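Local coordinates for LPXTG cell wall surface protein (Streptococcus gordonii, PDB 4IGB), which is a surface protein anchored to the streptococcal cell wall, probably acting in adhesion, and represented here by its N-terminal N1 and N2 domains, at residues Q246-G249 with N253-N256; L192-T197 with M269-S274; K214-D219 with T240-T245; A149-I152 with P156-D159. One frame throughout, in Å; residues are numbered along the deposited sequence.

Contact 1: Q246-G249 with N253-N256; sequences QITG and NENN. With NA (sodium ion), chain M.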
loop_
_atom_site.group_PDB
_atom_site.type_symbol
_atom_site.label_atom_id
_atom_site.label_comp_id
_atom_site.label_asym_id
_atom_site.label_seq_id
_atom_site.Cartn_x
_atom_site.Cartn_y
_atom_site.Cartn_z
ATOM N N GLN B 246 19.411 13.589 -9.793
ATOM C CA GLN B 246 19.410 15.048 -9.803
ATOM C C GLN B 246 18.491 15.656 -8.756
ATOM O O GLN B 246 17.563 15.008 -8.271
ATOM C CB GLN B 246 19.027 15.570 -11.189
ATOM C CG GLN B 246 17.677 15.067 -11.690
ATOM C CD GLN B 246 17.189 15.827 -12.917
ATOM O OE1 GLN B 246 17.522 15.487 -14.061
ATOM N NE2 GLN B 246 16.390 16.863 -12.683
ATOM N N ILE B 247 18.761 16.912 -8.417
ATOM C CA ILE B 247 17.919 17.671 -7.506
ATOM C C ILE B 247 16.536 17.857 -8.107
ATOM O O ILE B 247 16.404 18.099 -9.305
ATOM C CB ILE B 247 18.523 19.048 -7.242
ATOM C CG1 ILE B 247 19.973 18.897 -6.798
ATOM C CG2 ILE B 247 17.726 19.788 -6.181
ATOM C CD1 ILE B 247 20.093 18.286 -5.440
ATOM N N THR B 248 15.507 17.725 -7.281
ATOM C CA THR B 248 14.135 17.996 -7.698
ATOM C C THR B 248 13.465 18.822 -6.619
ATOM O O THR B 248 13.565 18.496 -5.436
ATOM C CB THR B 248 13.301 16.700 -7.877
ATOM O OG1 THR B 248 13.435 15.879 -6.707
ATOM C CG2 THR B 248 13.771 15.923 -9.094
ATOM N N GLY B 249 12.774 19.884 -7.018
ATOM C CA GLY B 249 12.066 20.700 -6.055
ATOM C C GLY B 249 10.592 20.797 -6.375
ATOM O O GLY B 249 10.193 20.718 -7.541
ATOM N N ASN B 253 7.524 17.766 -9.224
ATOM C CA ASN B 253 8.761 17.125 -9.606
ATOM C C ASN B 253 9.175 16.001 -8.661
ATOM O O ASN B 253 9.708 14.977 -9.096
ATOM C CB ASN B 253 9.875 18.168 -9.751
ATOM C CG ASN B 253 9.638 19.094 -10.934
ATOM O OD1 ASN B 253 8.834 18.781 -11.813
ATOM N ND2 ASN B 253 10.335 20.233 -10.963
ATOM N N GLU B 254 8.931 16.189 -7.369
ATOM C CA GLU B 254 9.307 15.179 -6.378
ATOM C C GLU B 254 8.565 13.858 -6.571
ATOM O O GLU B 254 9.117 12.784 -6.317
ATOM C CB GLU B 254 9.113 15.714 -4.961
ATOM C CG GLU B 254 10.112 16.817 -4.629
ATOM C CD GLU B 254 9.886 17.415 -3.267
ATOM O OE1 GLU B 254 8.996 16.930 -2.556
ATOM O OE2 GLU B 254 10.598 18.370 -2.900
ATOM N N ASN B 255 7.328 13.948 -7.037
ATOM C CA ASN B 255 6.525 12.774 -7.349
ATOM C C ASN B 255 6.823 12.232 -8.739
ATOM O O ASN B 255 7.025 11.030 -8.923
ATOM C CB ASN B 255 5.042 13.119 -7.274
ATOM C CG ASN B 255 4.539 13.218 -5.862
ATOM O OD1 ASN B 255 4.033 12.242 -5.296
ATOM N ND2 ASN B 255 4.693 14.396 -5.267
ATOM N N ASN B 256 6.838 13.128 -9.721
ATOM C CA ASN B 256 6.945 12.719 -11.121
ATOM C C ASN B 256 8.368 12.536 -11.645
ATOM O O ASN B 256 8.627 11.626 -12.428
ATOM C CB ASN B 256 6.140 13.676 -12.010
ATOM C CG ASN B 256 4.640 13.606 -11.726
ATOM O OD1 ASN B 256 4.029 12.537 -11.814
ATOM N ND2 ASN B 256 4.048 14.740 -11.351
HETATM NA NA NA M . 14.550 18.015 -3.132
HETATM O O HOH W 1 13.291 20.698 -9.518
HETATM O O HOH W 2 7.663 20.771 -8.766
HETATM O O HOH W 3 12.680 19.010 -1.907
#
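Thr248 and Asn253 point their CB atoms at each other, 4.2 Å apart, where the loop after strand 239-243 folds back against the short helix 250-256. The methyl CG2 of Thr248 stays on the Asn253 side, near that residue's carbonyl oxygen. The hydroxyl takes the other way round: with chi1 at 50°, OG1 sits between the backbone N and the carbonyl carbon and comes within 4.0 Å of Glu254 CG. The threonine crosses the glutamate chain at a slant, and its hydroxyl is hydrogen-bonded to Ser258 OG, which also bonds Glu254 O. Asn253 CB comes within 3.4 Å of Gly249 O. Two waters fill in the polar side. Water 2 donates to Gly249 O at 2.8 Å and accepts from Asn253 N, so it stitches loop backbone to helix backbone. Water 1 accepts from Gly249 N at 2.7 Å and, weakly, from Asn253 ND2. Beyond CG, Glu254 is extended and brings OE2 to 3.9 Å from Thr248 O. That carbonyl is a ligand of the sodium ion, at 2.5 Å, in a site completed partly by Asp198, Asp200 and water 3. Glu254 OE2 is 4.0 Å from the metal and is not itself a ligand. Even so, a third carboxylate this close to the cation probably adds to the negative field that the two aspartates set up round the sodium ion.

Contact 2: L192-T197 with M269-S274; sequences LVMKPT and MNFGYS. With SO4 (sulfate ion), chain J.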
loop_
_atom_site.group_PDB
_atom_site.type_symbol
_atom_site.label_atom_id
_atom_site.label_comp_id
_atom_site.label_asym_id
_atom_site.label_seq_id
_atom_site.Cartn_x
_atom_site.Cartn_y
_atom_site.Cartn_z
ATOM N N LEU B 192 -0.986 -3.291 -0.592
ATOM C CA LEU B 192 -0.258 -2.154 -0.068
ATOM C C LEU B 192 0.341 -1.341 -1.197
ATOM O O LEU B 192 0.975 -1.885 -2.079
ATOM C CB LEU B 192 0.870 -2.616 0.848
ATOM C CG LEU B 192 1.741 -1.471 1.338
ATOM C CD1 LEU B 192 0.924 -0.502 2.201
ATOM C CD2 LEU B 192 2.955 -2.017 2.107
ATOM N N VAL B 193 0.166 -0.030 -1.140
ATOM C CA VAL B 193 0.834 0.859 -2.079
ATOM C C VAL B 193 1.832 1.760 -1.368
ATOM O O VAL B 193 1.573 2.267 -0.269
ATOM C CB VAL B 193 -0.176 1.711 -2.875
ATOM C CG1 VAL B 193 0.535 2.815 -3.665
ATOM C CG2 VAL B 193 -0.997 0.819 -3.784
ATOM N N MET B 194 2.992 1.928 -1.986
ATOM C CA MET B 194 3.975 2.884 -1.506
ATOM C C MET B 194 4.306 3.878 -2.612
ATOM O O MET B 194 4.270 3.538 -3.797
ATOM C CB MET B 194 5.230 2.180 -1.020
ATOM C CG MET B 194 5.036 1.443 0.319
ATOM S SD MET B 194 6.591 0.942 1.099
ATOM C CE MET B 194 7.181 2.522 1.712
ATOM N N LYS B 195 4.622 5.105 -2.227
ATOM C CA LYS B 195 4.939 6.132 -3.211
ATOM C C LYS B 195 6.156 6.950 -2.775
ATOM O O LYS B 195 6.015 8.038 -2.232
ATOM C CB LYS B 195 3.728 7.035 -3.437
ATOM C CG LYS B 195 3.961 8.138 -4.478
ATOM C CD LYS B 195 2.714 8.988 -4.672
ATOM C CE LYS B 195 2.339 9.740 -3.418
ATOM N NZ LYS B 195 3.410 10.664 -3.012
ATOM N N PRO B 196 7.360 6.420 -3.006
ATOM C CA PRO B 196 8.560 7.174 -2.627
ATOM C C PRO B 196 8.605 8.458 -3.447
ATOM O O PRO B 196 8.273 8.412 -4.632
ATOM C CB PRO B 196 9.711 6.274 -3.082
ATOM C CG PRO B 196 9.106 4.973 -3.469
ATOM C CD PRO B 196 7.673 5.221 -3.799
ATOM N N THR B 197 9.010 9.569 -2.847
ATOM C CA THR B 197 9.163 10.817 -3.591
ATOM C C THR B 197 10.482 11.490 -3.255
ATOM O O THR B 197 11.111 11.190 -2.241
ATOM C CB THR B 197 8.034 11.811 -3.270
ATOM O OG1 THR B 197 8.107 12.165 -1.888
ATOM C CG2 THR B 197 6.677 11.199 -3.562
ATOM N N MET B 269 5.102 -5.131 2.019
ATOM C CA MET B 269 6.219 -4.824 1.144
ATOM C C MET B 269 7.481 -4.752 1.984
ATOM O O MET B 269 7.496 -4.110 3.039
ATOM C CB MET B 269 5.983 -3.486 0.422
ATOM C CG MET B 269 6.893 -3.245 -0.779
ATOM S SD MET B 269 6.409 -1.825 -1.823
ATOM C CE MET B 269 4.670 -2.112 -2.095
ATOM N N ASN B 270 8.532 -5.429 1.528
ATOM C CA ASN B 270 9.840 -5.324 2.171
ATOM C C ASN B 270 10.674 -4.358 1.343
ATOM O O ASN B 270 11.206 -4.721 0.298
ATOM C CB ASN B 270 10.495 -6.707 2.272
ATOM C CG ASN B 270 11.890 -6.672 2.895
ATOM O OD1 ASN B 270 12.660 -7.639 2.843
ATOM N ND2 ASN B 270 12.219 -5.539 3.482
ATOM N N PHE B 271 10.741 -3.112 1.790
ATOM C CA PHE B 271 11.490 -2.075 1.086
ATOM C C PHE B 271 12.744 -1.729 1.853
ATOM O O PHE B 271 13.012 -2.272 2.925
ATOM C CB PHE B 271 10.638 -0.813 0.879
ATOM C CG PHE B 271 10.279 -0.097 2.167
ATOM C CD1 PHE B 271 9.220 -0.533 2.947
ATOM C CD2 PHE B 271 11.008 1.012 2.595
ATOM C CE1 PHE B 271 8.884 0.131 4.133
ATOM C CE2 PHE B 271 10.676 1.679 3.771
ATOM C CZ PHE B 271 9.613 1.241 4.538
ATOM N N GLY B 272 13.528 -0.822 1.293
ATOM C CA GLY B 272 14.750 -0.399 1.930
ATOM C C GLY B 272 15.003 1.034 1.516
ATOM O O GLY B 272 14.376 1.543 0.585
ATOM N N TYR B 273 15.903 1.691 2.228
ATOM C CA TYR B 273 16.285 3.053 1.916
ATOM C C TYR B 273 17.726 3.201 2.318
ATOM O O TYR B 273 18.113 2.762 3.406
ATOM C CB TYR B 273 15.445 4.040 2.723
ATOM C CG TYR B 273 15.852 5.497 2.538
ATOM C CD1 TYR B 273 15.401 6.232 1.444
ATOM C CD2 TYR B 273 16.674 6.136 3.463
ATOM C CE1 TYR B 273 15.770 7.564 1.268
ATOM C CE2 TYR B 273 17.041 7.473 3.301
ATOM C CZ TYR B 273 16.592 8.177 2.198
ATOM O OH TYR B 273 16.949 9.497 2.035
ATOM N N SER B 274 18.536 3.803 1.459
ATOM C CA SER B 274 19.894 4.139 1.877
ATOM C C SER B 274 20.179 5.613 1.625
ATOM O O SER B 274 19.678 6.197 0.659
ATOM C CB SER B 274 20.947 3.226 1.236
ATOM O OG SER B 274 21.041 3.417 -0.161
HETATM S S SO4 J . 0.567 12.444 -0.586
HETATM O O1 SO4 J . 1.174 13.033 -1.778
HETATM O O2 SO4 J . 1.519 11.548 0.048
HETATM O O3 SO4 J . -0.633 11.710 -0.980
HETATM O O4 SO4 J . 0.231 13.499 0.371
#
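Met194 reaches across from strand 193-194 to Met269 and Phe271 on strand 268-274, and its side chain meets both. The bond from CA to CB already aims at the other strand. At the next step CG swings beside the backbone N, chi1 -73°, and passes 4.1 Å from Met269 SD. The chain then continues extended to SD, which has two neighbours: the sulfur of Met269 at 4.0 Å, and Phe271 CD1 at 3.5 Å. This sulfur stands obliquely to the Phe271 ring, 32° off the normal, in a Met-aromatic contact. A bend at chi3 finally carries the methyl CE over the face of the Phe271 ring, where it sits 3.8 Å from the centroid and only 9° off the normal. That is a CH-pi contact close to the middle of the face. The two strands belong to different sheets of the N1 domain: 193-194 is an outermost strand of the five-stranded mixed sheet, while 268-274 runs inside the eight-stranded antiparallel sheet. No hydrogen bond joins the two segments, and the contact between the layers is apolar. Phe271 also leans on Val176 and Ala178 of strand 170-182, and Met194 on Phe283. Toward the start of the contact, Leu192 adds its CD2 branch, 3.8 Å from Met269 CB, with the two side chains slanted across one another. Met269 in turn bends back at chi3, placing its methyl CE 3.7 Å from Leu192 O.

Contact 3: K214-D219 with T240-T245; sequences KNYQND and TSWIAT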
loop_
_atom_site.group_PDB
_atom_site.type_symbol
_atom_site.label_atom_id
_atom_site.label_comp_id
_atom_site.label_asym_id
_atom_site.label_seq_id
_atom_site.Cartn_x
_atom_site.Cartn_y
_atom_site.Cartn_z
ATOM N N LYS B 214 13.112 -5.270 -1.971
ATOM C CA LYS B 214 13.666 -6.619 -2.030
ATOM C C LYS B 214 12.684 -7.565 -2.721
ATOM O O LYS B 214 11.477 -7.384 -2.607
ATOM C CB LYS B 214 13.989 -7.112 -0.615
ATOM C CG LYS B 214 15.270 -6.476 -0.046
ATOM C CD LYS B 214 15.367 -6.643 1.453
ATOM C CE LYS B 214 15.451 -8.114 1.894
ATOM N NZ LYS B 214 15.224 -8.198 3.391
ATOM N N ASN B 215 13.197 -8.547 -3.465
ATOM C CA ASN B 215 12.329 -9.517 -4.125
ATOM C C ASN B 215 11.299 -8.792 -5.010
ATOM O O ASN B 215 10.141 -9.201 -5.150
ATOM C CB ASN B 215 11.648 -10.364 -3.049
ATOM C CG ASN B 215 11.281 -11.749 -3.522
ATOM O OD1 ASN B 215 10.392 -12.393 -2.946
ATOM N ND2 ASN B 215 11.956 -12.226 -4.564
ATOM N N TYR B 216 11.753 -7.707 -5.613
ATOM C CA TYR B 216 10.881 -6.795 -6.357
ATOM C C TYR B 216 9.911 -7.462 -7.332
ATOM O O TYR B 216 8.700 -7.282 -7.216
ATOM C CB TYR B 216 11.752 -5.761 -7.075
ATOM C CG TYR B 216 11.046 -4.884 -8.081
ATOM C CD1 TYR B 216 9.909 -4.160 -7.733
ATOM C CD2 TYR B 216 11.557 -4.730 -9.369
ATOM C CE1 TYR B 216 9.279 -3.332 -8.653
ATOM C CE2 TYR B 216 10.939 -3.902 -10.294
ATOM C CZ TYR B 216 9.804 -3.203 -9.933
ATOM O OH TYR B 216 9.194 -2.375 -10.846
ATOM N N GLN B 217 10.440 -8.230 -8.289
ATOM C CA GLN B 217 9.621 -8.795 -9.354
ATOM C C GLN B 217 8.698 -9.896 -8.827
ATOM O O GLN B 217 7.647 -10.170 -9.411
ATOM C CB GLN B 217 10.493 -9.325 -10.510
ATOM C CG GLN B 217 11.277 -8.260 -11.275
ATOM C CD GLN B 217 12.727 -8.118 -10.786
ATOM O OE1 GLN B 217 13.028 -8.342 -9.611
ATOM N NE2 GLN B 217 13.626 -7.760 -11.699
ATOM N N ASN B 218 9.087 -10.533 -7.730
ATOM C CA ASN B 218 8.208 -11.520 -7.090
ATOM C C ASN B 218 7.139 -10.901 -6.185
ATOM O O ASN B 218 6.120 -11.524 -5.921
ATOM C CB ASN B 218 9.017 -12.540 -6.280
ATOM C CG ASN B 218 9.757 -13.535 -7.164
ATOM O OD1 ASN B 218 10.876 -13.952 -6.848
ATOM N ND2 ASN B 218 9.137 -13.918 -8.277
ATOM N N ASP B 219 7.361 -9.672 -5.723
ATOM C CA ASP B 219 6.502 -9.092 -4.670
ATOM C C ASP B 219 5.619 -7.932 -5.114
ATOM O O ASP B 219 4.675 -7.556 -4.411
ATOM C CB ASP B 219 7.342 -8.621 -3.483
ATOM C CG ASP B 219 7.861 -9.773 -2.634
ATOM O OD1 ASP B 219 7.516 -10.929 -2.925
ATOM O OD2 ASP B 219 8.615 -9.510 -1.677
ATOM N N THR B 240 15.508 -4.510 -6.358
ATOM C CA THR B 240 15.582 -3.490 -7.381
ATOM C C THR B 240 15.634 -2.136 -6.680
ATOM O O THR B 240 14.891 -1.897 -5.733
ATOM C CB THR B 240 14.375 -3.597 -8.342
ATOM O OG1 THR B 240 14.474 -4.829 -9.064
ATOM C CG2 THR B 240 14.335 -2.439 -9.337
ATOM N N SER B 241 16.535 -1.268 -7.127
ATOM C CA SER B 241 16.753 0.018 -6.471
ATOM C C SER B 241 16.417 1.161 -7.401
ATOM O O SER B 241 16.602 1.058 -8.614
ATOM C CB SER B 241 18.213 0.160 -6.048
ATOM O OG SER B 241 18.555 -0.773 -5.040
ATOM N N TRP B 242 15.932 2.254 -6.827
ATOM C CA TRP B 242 15.710 3.476 -7.580
ATOM C C TRP B 242 16.659 4.539 -7.064
ATOM O O TRP B 242 16.599 4.923 -5.895
ATOM C CB TRP B 242 14.241 3.895 -7.508
ATOM C CG TRP B 242 13.405 2.968 -8.317
ATOM C CD1 TRP B 242 13.097 3.087 -9.648
ATOM C CD2 TRP B 242 12.814 1.733 -7.880
ATOM N NE1 TRP B 242 12.330 2.021 -10.052
ATOM C CE2 TRP B 242 12.140 1.176 -8.985
ATOM C CE3 TRP B 242 12.776 1.054 -6.657
ATOM C CZ2 TRP B 242 11.437 -0.020 -8.906
ATOM C CZ3 TRP B 242 12.066 -0.139 -6.581
ATOM C CH2 TRP B 242 11.411 -0.659 -7.697
ATOM N N ILE B 243 17.558 4.990 -7.934
ATOM C CA ILE B 243 18.717 5.752 -7.489
ATOM C C ILE B 243 18.674 7.185 -7.992
ATOM O O ILE B 243 18.395 7.422 -9.162
ATOM C CB ILE B 243 20.009 5.061 -7.934
ATOM C CG1 ILE B 243 20.037 3.628 -7.376
ATOM C CG2 ILE B 243 21.238 5.860 -7.470
ATOM C CD1 ILE B 243 21.032 2.703 -8.049
ATOM N N ALA B 244 18.920 8.132 -7.089
ATOM C CA ALA B 244 18.872 9.556 -7.414
ATOM C C ALA B 244 19.848 9.942 -8.519
ATOM O O ALA B 244 20.966 9.435 -8.580
ATOM C CB ALA B 244 19.143 10.396 -6.177
ATOM N N THR B 245 19.422 10.855 -9.387
ATOM C CA THR B 245 20.321 11.398 -10.403
ATOM C C THR B 245 20.401 12.925 -10.384
ATOM O O THR B 245 21.357 13.498 -10.902
ATOM C CB THR B 245 19.952 10.933 -11.830
ATOM O OG1 THR B 245 18.632 11.388 -12.161
ATOM C CG2 THR B 245 20.004 9.416 -11.926
HETATM O O HOH W 4 15.006 -7.424 -8.097
#
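Thr240 lies near the start of strand 239-243, part of the eight-stranded antiparallel sheet, and its side chain presses on Tyr216 in the one-turn helix 216-219 that follows the neighbouring strand 210-214. The fit is close: Thr240 OG1 lies 2.9 Å from Tyr216 CD2, oblique to the ring, and the methyl CG2 stands 3.6 Å from the same carbon. The hydroxyl donates to water 4 at 2.8 Å, and that water passes a hydrogen on to Gln217 OE1 at 2.7 Å, so the helix and the strand also share a wet, polar link. Two residues on, Trp242 brings its indole up to the ring of Tyr216. This is a T-shaped stack in which the six-membered ring offers its edge to the face of Tyr216, with planes at 90° and centroids 5.0 Å apart. Tyr216 can present that face because its CG is anti to the backbone N, chi1 170°. Both aromatic heads are tied elsewhere, Tyr216 OH to Glu16 and Trp242 NE1 to Gln233, which should limit how far either ring can shift. At the point of the stack, Trp242 CH2 rests 3.6 Å from Tyr216 CE1, off-centre above the phenol ring.

Contact 4: A149-I152 with P156-D159; sequences AFEI and PYVD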
loop_
_atom_site.group_PDB
_atom_site.type_symbol
_atom_site.label_atom_id
_atom_site.label_comp_id
_atom_site.label_asym_id
_atom_site.label_seq_id
_atom_site.Cartn_x
_atom_site.Cartn_y
_atom_site.Cartn_z
ATOM N N ALA B 149 2.833 10.665 7.913
ATOM C CA ALA B 149 4.014 10.102 7.303
ATOM C C ALA B 149 5.084 9.775 8.329
ATOM O O ALA B 149 5.065 10.273 9.460
ATOM C CB ALA B 149 4.567 11.062 6.240
ATOM N N PHE B 150 6.011 8.928 7.922
ATOM C CA PHE B 150 7.228 8.708 8.685
ATOM C C PHE B 150 8.449 9.034 7.833
ATOM O O PHE B 150 8.374 9.080 6.597
ATOM C CB PHE B 150 7.290 7.287 9.251
ATOM C CG PHE B 150 7.152 6.198 8.223
ATOM C CD1 PHE B 150 8.260 5.738 7.528
ATOM C CD2 PHE B 150 5.915 5.614 7.971
ATOM C CE1 PHE B 150 8.147 4.718 6.592
ATOM C CE2 PHE B 150 5.785 4.600 7.027
ATOM C CZ PHE B 150 6.909 4.139 6.345
ATOM N N GLU B 151 9.574 9.259 8.499
ATOM C CA GLU B 151 10.797 9.661 7.828
ATOM C C GLU B 151 11.927 8.700 8.137
ATOM O O GLU B 151 12.154 8.383 9.291
ATOM C CB GLU B 151 11.177 11.059 8.308
ATOM C CG GLU B 151 12.494 11.602 7.787
ATOM C CD GLU B 151 12.615 13.098 8.041
ATOM O OE1 GLU B 151 11.601 13.697 8.469
ATOM O OE2 GLU B 151 13.715 13.668 7.823
ATOM N N ILE B 152 12.623 8.231 7.106
ATOM C CA ILE B 152 13.799 7.393 7.291
ATOM C C ILE B 152 15.002 8.126 6.728
ATOM O O ILE B 152 14.930 8.689 5.637
ATOM C CB ILE B 152 13.642 6.039 6.592
ATOM C CG1 ILE B 152 12.376 5.336 7.083
ATOM C CG2 ILE B 152 14.850 5.171 6.854
ATOM C CD1 ILE B 152 12.006 4.117 6.287
ATOM N N PRO B 156 19.929 14.342 11.603
ATOM C CA PRO B 156 19.431 14.510 12.970
ATOM C C PRO B 156 18.266 15.492 13.073
ATOM O O PRO B 156 18.148 16.466 12.310
ATOM C CB PRO B 156 20.638 15.096 13.713
ATOM C CG PRO B 156 21.811 14.733 12.887
ATOM C CD PRO B 156 21.342 14.743 11.484
ATOM N N TYR B 157 17.396 15.212 14.033
ATOM C CA TYR B 157 16.492 16.216 14.565
ATOM C C TYR B 157 16.875 16.357 16.018
ATOM O O TYR B 157 17.061 15.362 16.705
ATOM C CB TYR B 157 15.040 15.773 14.417
ATOM C CG TYR B 157 14.597 15.792 12.982
ATOM C CD1 TYR B 157 14.132 16.967 12.403
ATOM C CD2 TYR B 157 14.681 14.651 12.193
ATOM C CE1 TYR B 157 13.744 17.005 11.089
ATOM C CE2 TYR B 157 14.287 14.675 10.872
ATOM C CZ TYR B 157 13.821 15.862 10.323
ATOM O OH TYR B 157 13.419 15.917 9.005
ATOM N N VAL B 158 17.015 17.588 16.485
ATOM C CA VAL B 158 17.537 17.803 17.820
ATOM C C VAL B 158 16.846 18.953 18.548
ATOM O O VAL B 158 16.199 19.812 17.937
ATOM C CB VAL B 158 19.070 18.076 17.796
ATOM C CG1 VAL B 158 19.809 16.969 17.054
ATOM C CG2 VAL B 158 19.364 19.432 17.158
ATOM N N ASP B 159 16.978 18.931 19.868
ATOM C CA ASP B 159 16.716 20.097 20.693
ATOM C C ASP B 159 17.796 20.171 21.763
ATOM O O ASP B 159 18.713 19.345 21.781
ATOM C CB ASP B 159 15.301 20.084 21.283
ATOM C CG ASP B 159 15.070 18.946 22.255
ATOM O OD1 ASP B 159 16.039 18.259 22.644
ATOM O OD2 ASP B 159 13.900 18.749 22.647
#
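The phenol oxygen of Tyr157 is gripped by two groups: it donates to Glu151 OE2 at 2.6 Å, and Trp145 NE1 hydrogen-bonds to it. The bond joins two pieces of antiparallel beta structure in the N1 domain. Glu151 lies in strand 149-153 of the six-stranded antiparallel sheet, where its backbone pairs with Ser140. Tyr157 belongs to the short strand 157-158, whose partner is strand 56-57. Although few residues separate the segments in sequence, the CA atoms of Glu151 and Tyr157 are 11.0 Å apart, and the two long side chains span that gap by reaching toward each other from opposite directions. Glu151 manages its half by stretching out, with CG anti to the backbone N (chi1 176°) and the chain extended beyond it. Tyr157 aims its ring the other way, passing Leu52 and Ser140.

The carboxylate is turned almost square to the phenol, with planes 88° apart, yet OE2 itself lies at the ring edge and in the ring plane. It receives the phenol through its syn lone pair, on the side of OE1. OE2 is also hydrogen-bonded to Ser280 OG, and Trp145 NE1 makes a weak bond to OE1. Buried as it is, the carboxylate therefore has serine, tyrosine and tryptophan as polar partners, which would be expected to favour its charged form and to fix its rotation. The neighbouring carbon of the phenol comes close as well, with Tyr157 CE2 lying 3.3 Å from Glu151 OE2.

Overall arrangement
All four contacts lie in the N1 domain, and contact 2 touches each of the others. From the loop after its short strand, Lys195 NZ probably hydrogen-bonds Asn255 OD1 of contact 1, 2.8 Å away, though the centres are about 17 Å apart. Strand 268-274 runs beside strand 210-214, so Asn270 O meets Lys214 N of contact 3 at 3.0 Å. That same strand packs on contact 4, with Phe271 CE2 3.7 Å from Ile152 CD1. The sodium ion is bound at contact 1, and the side chain of Glu151 of contact 4 lies about 12 Å from it. Contacts 3 and 4 do not meet, their centres being about 24 Å apart.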